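Local coordinates for sensor protein (Bacteroides thetaiotaomicron, PDB 2X7X) that binds fructose as the periplasmic sensor domain of a hybrid two-component system, whose full-length protein is probably a histidine kinase that controls transcription, at residues Ile9-Ser15 with Glu40-Asp46; Lys22-Ile27 with Thr247-Leu253. All coordinates share one frame; numbering follows the deposited sequence.

Interaction 1 (Ile9-Ser15 with Glu40-Asp46); sequences IGVAQCS and EIRSAGD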
ATOM      1  N   ILE A   9      31.028  -5.838  -0.139  1.00 50.94           N
ATOM      2  CA  ILE A   9      30.067  -6.878   0.265  1.00 49.59           C
ATOM      3  C   ILE A   9      29.742  -7.843  -0.882  1.00 48.32           C
ATOM      4  O   ILE A   9      29.589  -7.430  -2.032  1.00 48.43           O
ATOM      5  CB  ILE A   9      28.767  -6.256   0.840  1.00 49.69           C
ATOM      6  CG1 ILE A   9      29.037  -5.639   2.215  1.00 49.59           C
ATOM      7  CG2 ILE A   9      27.671  -7.307   0.975  1.00 50.75           C
ATOM      8  CD1 ILE A   9      27.905  -4.782   2.760  1.00 49.10           C
ATOM      9  N   GLY A  10      29.655  -9.127  -0.558  1.00 46.83           N
ATOM     10  CA  GLY A  10      29.299 -10.147  -1.535  1.00 45.24           C
ATOM     11  C   GLY A  10      27.933 -10.746  -1.245  1.00 44.30           C
ATOM     12  O   GLY A  10      27.642 -11.117  -0.106  1.00 43.98           O
ATOM     13  N   VAL A  11      27.093 -10.831  -2.278  1.00 43.25           N
ATOM     14  CA  VAL A  11      25.762 -11.424  -2.151  1.00 42.04           C
ATOM     15  C   VAL A  11      25.685 -12.696  -2.979  1.00 41.28           C
ATOM     16  O   VAL A  11      25.706 -12.664  -4.215  1.00 41.13           O
ATOM     17  CB  VAL A  11      24.627 -10.444  -2.536  1.00 42.24           C
ATOM     18  CG1 VAL A  11      23.253 -11.121  -2.444  1.00 42.40           C
ATOM     19  CG2 VAL A  11      24.649  -9.206  -1.634  1.00 42.36           C
ATOM     20  N   ALA A  12      25.622 -13.822  -2.281  1.00 40.26           N
ATOM     21  CA  ALA A  12      25.467 -15.110  -2.934  1.00 39.48           C
ATOM     22  C   ALA A  12      23.985 -15.458  -2.916  1.00 38.89           C
ATOM     23  O   ALA A  12      23.394 -15.707  -1.852  1.00 39.03           O
ATOM     24  CB  ALA A  12      26.295 -16.172  -2.234  1.00 39.29           C
ATOM     25  N   GLN A  13      23.391 -15.460  -4.101  1.00 37.59           N
ATOM     26  CA  GLN A  13      21.947 -15.572  -4.240  1.00 36.11           C
ATOM     27  C   GLN A  13      21.624 -16.902  -4.902  1.00 35.02           C
ATOM     28  O   GLN A  13      22.230 -17.251  -5.911  1.00 34.66           O
ATOM     29  CB  GLN A  13      21.452 -14.394  -5.083  1.00 36.34           C
ATOM     30  CG  GLN A  13      19.996 -14.060  -4.975  1.00 36.09           C
ATOM     31  CD  GLN A  13      19.626 -13.383  -3.677  1.00 35.96           C
ATOM     32  OE1 GLN A  13      19.340 -14.050  -2.686  1.00 38.31           O
ATOM     33  NE2 GLN A  13      19.582 -12.053  -3.686  1.00 35.07           N
ATOM     34  N   CYS A  14      20.672 -17.638  -4.332  1.00 33.87           N
ATOM     35  CA  CYS A  14      20.366 -18.997  -4.787  1.00 32.92           C
ATOM     36  C   CYS A  14      19.745 -19.061  -6.182  1.00 32.38           C
ATOM     37  O   CYS A  14      19.852 -20.071  -6.884  1.00 31.93           O
ATOM     38  CB  CYS A  14      19.471 -19.719  -3.772  1.00 33.20           C
ATOM     39  SG  CYS A  14      17.913 -18.868  -3.361  1.00 33.03           S
ATOM     40  N   SER A  15      19.101 -17.981  -6.592  1.00 32.05           N
ATOM     41  CA  SER A  15      18.470 -17.959  -7.900  1.00 32.19           C
ATOM     42  C   SER A  15      18.235 -16.546  -8.384  1.00 32.12           C
ATOM     43  O   SER A  15      18.617 -15.587  -7.710  1.00 31.87           O
ATOM     44  CB  SER A  15      17.150 -18.755  -7.888  1.00 32.29           C
ATOM     45  OG  SER A  15      16.386 -18.495  -6.733  1.00 30.33           O
ATOM     46  N   GLU A  40      28.600  -6.416  -4.634  1.00 53.33           N
ATOM     47  CA  GLU A  40      28.684  -7.304  -5.770  1.00 52.52           C
ATOM     48  C   GLU A  40      27.676  -8.438  -5.564  1.00 51.62           C
ATOM     49  O   GLU A  40      27.524  -8.937  -4.446  1.00 51.29           O
ATOM     50  CB  GLU A  40      30.097  -7.854  -5.838  1.00 52.93           C
ATOM     51  CG  GLU A  40      30.431  -8.644  -7.077  1.00 54.19           C
ATOM     52  CD  GLU A  40      31.881  -9.075  -7.087  1.00 56.32           C
ATOM     53  OE1 GLU A  40      32.656  -8.619  -6.200  1.00 55.63           O
ATOM     54  OE2 GLU A  40      32.239  -9.871  -7.984  1.00 56.86           O
ATOM     55  N   ILE A  41      26.984  -8.833  -6.634  1.00 50.48           N
ATOM     56  CA  ILE A  41      25.879  -9.799  -6.532  1.00 49.13           C
ATOM     57  C   ILE A  41      25.954 -10.848  -7.627  1.00 48.17           C
ATOM     58  O   ILE A  41      26.111 -10.505  -8.796  1.00 48.12           O
ATOM     59  CB  ILE A  41      24.489  -9.103  -6.596  1.00 49.08           C
ATOM     60  CG1 ILE A  41      24.348  -8.059  -5.487  1.00 48.71           C
ATOM     61  CG2 ILE A  41      23.371 -10.131  -6.493  1.00 49.23           C
ATOM     62  CD1 ILE A  41      23.098  -7.229  -5.580  1.00 48.43           C
ATOM     63  N   ARG A  42      25.823 -12.117  -7.236  1.00 47.02           N
ATOM     64  CA  ARG A  42      25.855 -13.257  -8.172  1.00 46.01           C
ATOM     65  C   ARG A  42      24.686 -14.216  -7.932  1.00 44.69           C
ATOM     66  O   ARG A  42      24.292 -14.455  -6.785  1.00 45.01           O
ATOM     67  CB  ARG A  42      27.170 -14.035  -8.030  1.00 46.25           C
ATOM     68  CG  ARG A  42      28.430 -13.202  -8.269  1.00 47.92           C
ATOM     69  CD  ARG A  42      29.698 -13.903  -7.778  1.00 50.97           C
ATOM     70  NE  ARG A  42      30.056 -15.080  -8.576  1.00 53.14           N
ATOM     71  CZ  ARG A  42      30.721 -15.042  -9.729  1.00 54.24           C
ATOM     72  NH1 ARG A  42      31.111 -13.876 -10.246  1.00 54.17           N
ATOM     73  NH2 ARG A  42      30.995 -16.176 -10.370  1.00 53.97           N
ATOM     74  N   SER A  43      24.141 -14.767  -9.010  1.00 42.68           N
ATOM     75  CA  SER A  43      23.071 -15.746  -8.910  1.00 40.90           C
ATOM     76  C   SER A  43      23.632 -17.143  -9.127  1.00 39.67           C
ATOM     77  O   SER A  43      24.518 -17.344  -9.947  1.00 39.39           O
ATOM     78  CB  SER A  43      21.951 -15.450  -9.923  1.00 40.90           C
ATOM     79  OG  SER A  43      21.075 -16.567 -10.077  1.00 40.61           O
ATOM     80  N   ALA A  44      23.097 -18.106  -8.389  1.00 38.33           N
ATOM     81  CA  ALA A  44      23.512 -19.493  -8.502  1.00 37.07           C
ATOM     82  C   ALA A  44      22.671 -20.268  -9.505  1.00 36.41           C
ATOM     83  O   ALA A  44      22.946 -21.436  -9.770  1.00 36.08           O
ATOM     84  CB  ALA A  44      23.450 -20.156  -7.146  1.00 36.91           C
ATOM     85  N   GLY A  45      21.635 -19.631 -10.051  1.00 36.09           N
ATOM     86  CA  GLY A  45      20.690 -20.317 -10.937  1.00 35.57           C
ATOM     87  C   GLY A  45      20.246 -21.671 -10.402  1.00 35.57           C
ATOM     88  O   GLY A  45      20.248 -22.656 -11.131  1.00 35.12           O
ATOM     89  N   ASP A  46      19.904 -21.714  -9.110  1.00 35.85           N
ATOM     90  CA  ASP A  46      19.261 -22.871  -8.457  1.00 36.05           C
ATOM     91  C   ASP A  46      20.128 -24.130  -8.357  1.00 36.20           C
ATOM     92  O   ASP A  46      19.608 -25.246  -8.228  1.00 35.76           O
ATOM     93  CB  ASP A  46      17.902 -23.174  -9.108  1.00 36.10           C
ATOM     94  CG  ASP A  46      17.033 -21.926  -9.243  1.00 37.36           C
ATOM     95  OD1 ASP A  46      16.631 -21.358  -8.201  1.00 36.77           O
ATOM     96  OD2 ASP A  46      16.769 -21.494 -10.391  1.00 39.32           O
TER

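Interaction 2 (Lys22-Ile27 with Thr247-Leu253); sequences KMNDEI and TNGDKVL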
ATOM      1  N   LYS A  22      13.882  -7.667  -7.055  1.00 36.10           N
ATOM      2  CA  LYS A  22      13.396  -6.656  -6.130  1.00 36.67           C
ATOM      3  C   LYS A  22      14.289  -6.482  -4.885  1.00 37.35           C
ATOM      4  O   LYS A  22      14.530  -5.353  -4.444  1.00 37.64           O
ATOM      5  CB  LYS A  22      11.959  -6.951  -5.709  1.00 36.40           C
ATOM      6  CG  LYS A  22      11.273  -5.749  -5.089  1.00 36.66           C
ATOM      7  CD  LYS A  22      10.036  -6.127  -4.335  1.00 37.46           C
ATOM      8  CE  LYS A  22       9.584  -4.974  -3.471  1.00 37.96           C
ATOM      9  NZ  LYS A  22       9.104  -5.463  -2.151  1.00 38.44           N
ATOM     10  N   MET A  23      14.755  -7.591  -4.314  1.00 37.76           N
ATOM     11  CA  MET A  23      15.626  -7.537  -3.141  1.00 38.32           C
ATOM     12  C   MET A  23      16.993  -6.921  -3.485  1.00 38.77           C
ATOM     13  O   MET A  23      17.463  -6.014  -2.790  1.00 38.67           O
ATOM     14  CB  MET A  23      15.800  -8.931  -2.538  1.00 38.25           C
ATOM     15  CG  MET A  23      16.713  -9.000  -1.329  1.00 37.95           C
ATOM     16  SD  MET A  23      17.100 -10.709  -0.907  1.00 40.56           S
ATOM     17  CE  MET A  23      18.185 -10.469   0.476  1.00 39.57           C
ATOM     18  N   ASN A  24      17.616  -7.419  -4.552  1.00 39.07           N
ATOM     19  CA  ASN A  24      18.879  -6.879  -5.037  1.00 39.81           C
ATOM     20  C   ASN A  24      18.848  -5.354  -5.168  1.00 40.58           C
ATOM     21  O   ASN A  24      19.603  -4.654  -4.484  1.00 40.40           O
ATOM     22  CB  ASN A  24      19.243  -7.528  -6.370  1.00 39.59           C
ATOM     23  CG  ASN A  24      19.522  -9.019  -6.239  1.00 39.39           C
ATOM     24  OD1 ASN A  24      19.718  -9.537  -5.136  1.00 38.96           O
ATOM     25  ND2 ASN A  24      19.551  -9.714  -7.369  1.00 37.43           N
ATOM     26  N   ASP A  25      17.950  -4.859  -6.022  1.00 41.50           N
ATOM     27  CA  ASP A  25      17.752  -3.426  -6.233  1.00 42.52           C
ATOM     28  C   ASP A  25      17.555  -2.676  -4.934  1.00 43.13           C
ATOM     29  O   ASP A  25      17.968  -1.529  -4.832  1.00 43.83           O
ATOM     30  CB  ASP A  25      16.546  -3.152  -7.132  1.00 42.56           C
ATOM     31  CG  ASP A  25      16.751  -3.616  -8.564  1.00 43.58           C
ATOM     32  OD1 ASP A  25      15.773  -3.524  -9.332  1.00 45.35           O
ATOM     33  OD2 ASP A  25      17.858  -4.079  -8.930  1.00 43.86           O
ATOM     34  N   GLU A  26      16.919  -3.306  -3.951  1.00 43.75           N
ATOM     35  CA  GLU A  26      16.714  -2.675  -2.639  1.00 44.51           C
ATOM     36  C   GLU A  26      18.021  -2.554  -1.857  1.00 44.98           C
ATOM     37  O   GLU A  26      18.184  -1.642  -1.054  1.00 44.87           O
ATOM     38  CB  GLU A  26      15.678  -3.442  -1.802  1.00 44.43           C
ATOM     39  CG  GLU A  26      14.228  -3.011  -1.987  1.00 44.19           C
ATOM     40  CD  GLU A  26      13.210  -4.001  -1.413  1.00 44.78           C
ATOM     41  OE1 GLU A  26      12.015  -3.653  -1.370  1.00 45.46           O
ATOM     42  OE2 GLU A  26      13.577  -5.123  -1.002  1.00 44.74           O
ATOM     43  N   ILE A  27      18.933  -3.492  -2.090  1.00 46.01           N
ATOM     44  CA  ILE A  27      20.221  -3.517  -1.409  1.00 47.18           C
ATOM     45  C   ILE A  27      21.115  -2.429  -2.001  1.00 48.09           C
ATOM     46  O   ILE A  27      21.555  -1.522  -1.287  1.00 47.98           O
ATOM     47  CB  ILE A  27      20.888  -4.914  -1.507  1.00 47.12           C
ATOM     48  CG1 ILE A  27      20.143  -5.916  -0.623  1.00 46.54           C
ATOM     49  CG2 ILE A  27      22.365  -4.848  -1.119  1.00 46.68           C
ATOM     50  CD1 ILE A  27      20.334  -7.363  -1.046  1.00 45.61           C
ATOM     51  N   THR A 247      10.885  -8.862   0.895  1.00 30.09           N
ATOM     52  CA  THR A 247      12.251  -8.801   0.407  1.00 31.26           C
ATOM     53  C   THR A 247      13.109  -7.966   1.364  1.00 32.57           C
ATOM     54  O   THR A 247      14.180  -8.413   1.776  1.00 32.67           O
ATOM     55  CB  THR A 247      12.304  -8.219  -1.012  1.00 30.95           C
ATOM     56  OG1 THR A 247      11.619  -6.967  -1.036  1.00 30.94           O
ATOM     57  CG2 THR A 247      11.631  -9.148  -2.010  1.00 30.94           C
ATOM     58  N   ASN A 248      12.616  -6.773   1.714  1.00 34.11           N
ATOM     59  CA  ASN A 248      13.257  -5.858   2.662  1.00 35.55           C
ATOM     60  C   ASN A 248      14.776  -5.706   2.493  1.00 36.56           C
ATOM     61  O   ASN A 248      15.541  -5.779   3.456  1.00 36.81           O
ATOM     62  CB  ASN A 248      12.876  -6.221   4.100  1.00 35.55           C
ATOM     63  CG  ASN A 248      11.468  -5.730   4.484  1.00 36.83           C
ATOM     64  OD1 ASN A 248      10.937  -4.772   3.910  1.00 38.75           O
ATOM     65  ND2 ASN A 248      10.865  -6.391   5.461  1.00 35.75           N
ATOM     66  N   GLY A 249      15.199  -5.487   1.252  1.00 37.65           N
ATOM     67  CA  GLY A 249      16.613  -5.328   0.915  1.00 39.17           C
ATOM     68  C   GLY A 249      17.343  -4.284   1.736  1.00 40.24           C
ATOM     69  O   GLY A 249      18.503  -4.480   2.105  1.00 40.15           O
ATOM     70  N   ASP A 250      16.658  -3.181   2.022  1.00 41.48           N
ATOM     71  CA  ASP A 250      17.211  -2.115   2.853  1.00 42.95           C
ATOM     72  C   ASP A 250      17.589  -2.557   4.277  1.00 43.80           C
ATOM     73  O   ASP A 250      18.638  -2.161   4.794  1.00 43.92           O
ATOM     74  CB  ASP A 250      16.253  -0.918   2.909  1.00 43.04           C
ATOM     75  CG  ASP A 250      14.937  -1.246   3.584  1.00 43.92           C
ATOM     76  OD1 ASP A 250      14.479  -0.422   4.413  1.00 44.34           O
ATOM     77  OD2 ASP A 250      14.368  -2.325   3.279  1.00 45.35           O
ATOM     78  N   LYS A 251      16.736  -3.368   4.905  1.00 44.82           N
ATOM     79  CA  LYS A 251      16.998  -3.840   6.263  1.00 45.78           C
ATOM     80  C   LYS A 251      18.137  -4.859   6.283  1.00 46.08           C
ATOM     81  O   LYS A 251      18.772  -5.061   7.320  1.00 46.15           O
ATOM     82  CB  LYS A 251      15.734  -4.417   6.908  1.00 45.95           C
ATOM     83  CG  LYS A 251      14.743  -3.368   7.446  1.00 47.70           C
ATOM     84  CD  LYS A 251      13.658  -4.042   8.297  1.00 50.05           C
ATOM     85  CE  LYS A 251      12.412  -3.169   8.462  1.00 51.32           C
ATOM     86  NZ  LYS A 251      12.626  -2.093   9.461  1.00 52.10           N
ATOM     87  N   VAL A 252      18.383  -5.491   5.137  1.00 46.46           N
ATOM     88  CA  VAL A 252      19.489  -6.429   4.978  1.00 46.86           C
ATOM     89  C   VAL A 252      20.798  -5.664   5.004  1.00 47.26           C
ATOM     90  O   VAL A 252      21.714  -6.040   5.726  1.00 47.26           O
ATOM     91  CB  VAL A 252      19.377  -7.248   3.668  1.00 46.88           C
ATOM     92  CG1 VAL A 252      20.672  -7.985   3.360  1.00 46.86           C
ATOM     93  CG2 VAL A 252      18.239  -8.232   3.757  1.00 47.11           C
ATOM     94  N   LEU A 253      20.882  -4.585   4.229  1.00 47.94           N
ATOM     95  CA  LEU A 253      22.085  -3.769   4.215  1.00 48.56           C
ATOM     96  C   LEU A 253      22.356  -3.051   5.540  1.00 49.02           C
ATOM     97  O   LEU A 253      23.510  -2.961   5.962  1.00 49.13           O
ATOM     98  CB  LEU A 253      22.079  -2.771   3.067  1.00 48.61           C
ATOM     99  CG  LEU A 253      23.496  -2.244   2.782  1.00 48.92           C
ATOM    100  CD1 LEU A 253      24.416  -3.351   2.253  1.00 47.91           C
ATOM    101  CD2 LEU A 253      23.468  -1.091   1.821  1.00 47.90           C
TER

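Interaction 1 (Ile9-Ser15 with Glu40-Asp46)
Val11 and Ile41 lie side by side on one face of the sheet, pointing the same way, with Ile41 CG1 3.8 Å from Val11 CB. Ile41 turns CG1 beside its own backbone N (chi1 -58°), which sets that branch against the valine. Gln13 and Ser43 continue the same face, with Gln13 and Ile41 beneath helix 18-31; the Gln13 amide bends off to Asn24. On the opposite face Arg42 leads away to Asp54 and Tyr57 of helix 48-60. Backbone bonds alternate between the parallel strands: Glu40 N to Ile9 O (3.0 Å), Val11 N to Glu40 O (2.9 Å), and again through Arg42. Past the strand ends, Asp46 N reaches Cys14 O (2.8 Å). There Ser43, with OG anti to its backbone N (chi1 165°), accepts a hydrogen bond from Gly45 N at 3.1 Å, an ST turn. With alanine in place of Ser43, Gly45 N would probably lose that acceptor, leaving the turn at Ser43-Gly45 less firmly set. This is the first beta-alpha-beta unit of the periplasmic binding protein fold. Its backbone bonds fix the strand ends, where Ser15 OG makes a weak hydrogen bond to the bound fructose.

Interaction 2 (Lys22-Ile27 with Thr247-Leu253)
Glu26 drives its carboxylate into the start of helix 249-260, where OE2 takes two hydrogen bonds. Thr247 OG1 comes in at 2.7 Å on the syn side of OE2, tilted somewhat out of the carboxylate plane. From the opposite face Gly249 N donates to OE2 at 2.8 Å with an N-H...O angle of 167°, standing well above the plane. Asn248, at the N-cap position, makes no capping bond with its side chain; Gly249 N is instead bonded to Glu26 of the other helix. Here the contact is tight: Glu26 CB sits 3.4 Å from Gly249 CA, and a side chain at that glycine would run into Glu26 and the Met23 carbonyl. The helix segments cross at -49°, their axes 7.8 Å apart.

Packing is looser on the apolar flank. Met23, extended with CG anti to the backbone N (chi1 179°), carries CE to 4.0 Å from Val252 CG2, crossing it at about a right angle, and Ile27 CG2 lies 4.2 Å from Leu253 CD1. Val93 covers Met23 and Val252 from the sheet. Buried Asp250 packs on Glu293 of the second subunit and makes a long, weak ion pair with Lys297 of that subunit. At the more open end Lys22 NZ donates to Thr247 OG1 at 3.1 Å and forms a salt bridge with Glu26 OE1; a phosphate, probably from the crystallisation liquor, is its long, weak partner.

Thr247 relays between lysine and glutamate, tying two helices of the N-terminal lobe. The lysine and the helix N terminus probably stabilise the buried carboxylate as an anion, although nearby Asp250 would partly oppose this.

Strand 8-13 comes first and carries most of 9-15; helix 18-31 follows with 22-27, then strand 38-43 with 40-46. Interaction 1 therefore closes a short loop, a beta-alpha-beta unit at the edge of the first sheet. Interaction 2 starts within that loop but ends far beyond it: 219 residues, including most of the second lobe, pass before the chain returns at 247-253. The two contacts consequently cross along the chain. Helix 18-31 joins them, lying over the paired strands and against helix 249-260. They also touch directly, through the probable hydrogen bond of Gln13 to Asn24 and through packing of Ile9 on Leu253, so the returning chain is bound to the first lobe.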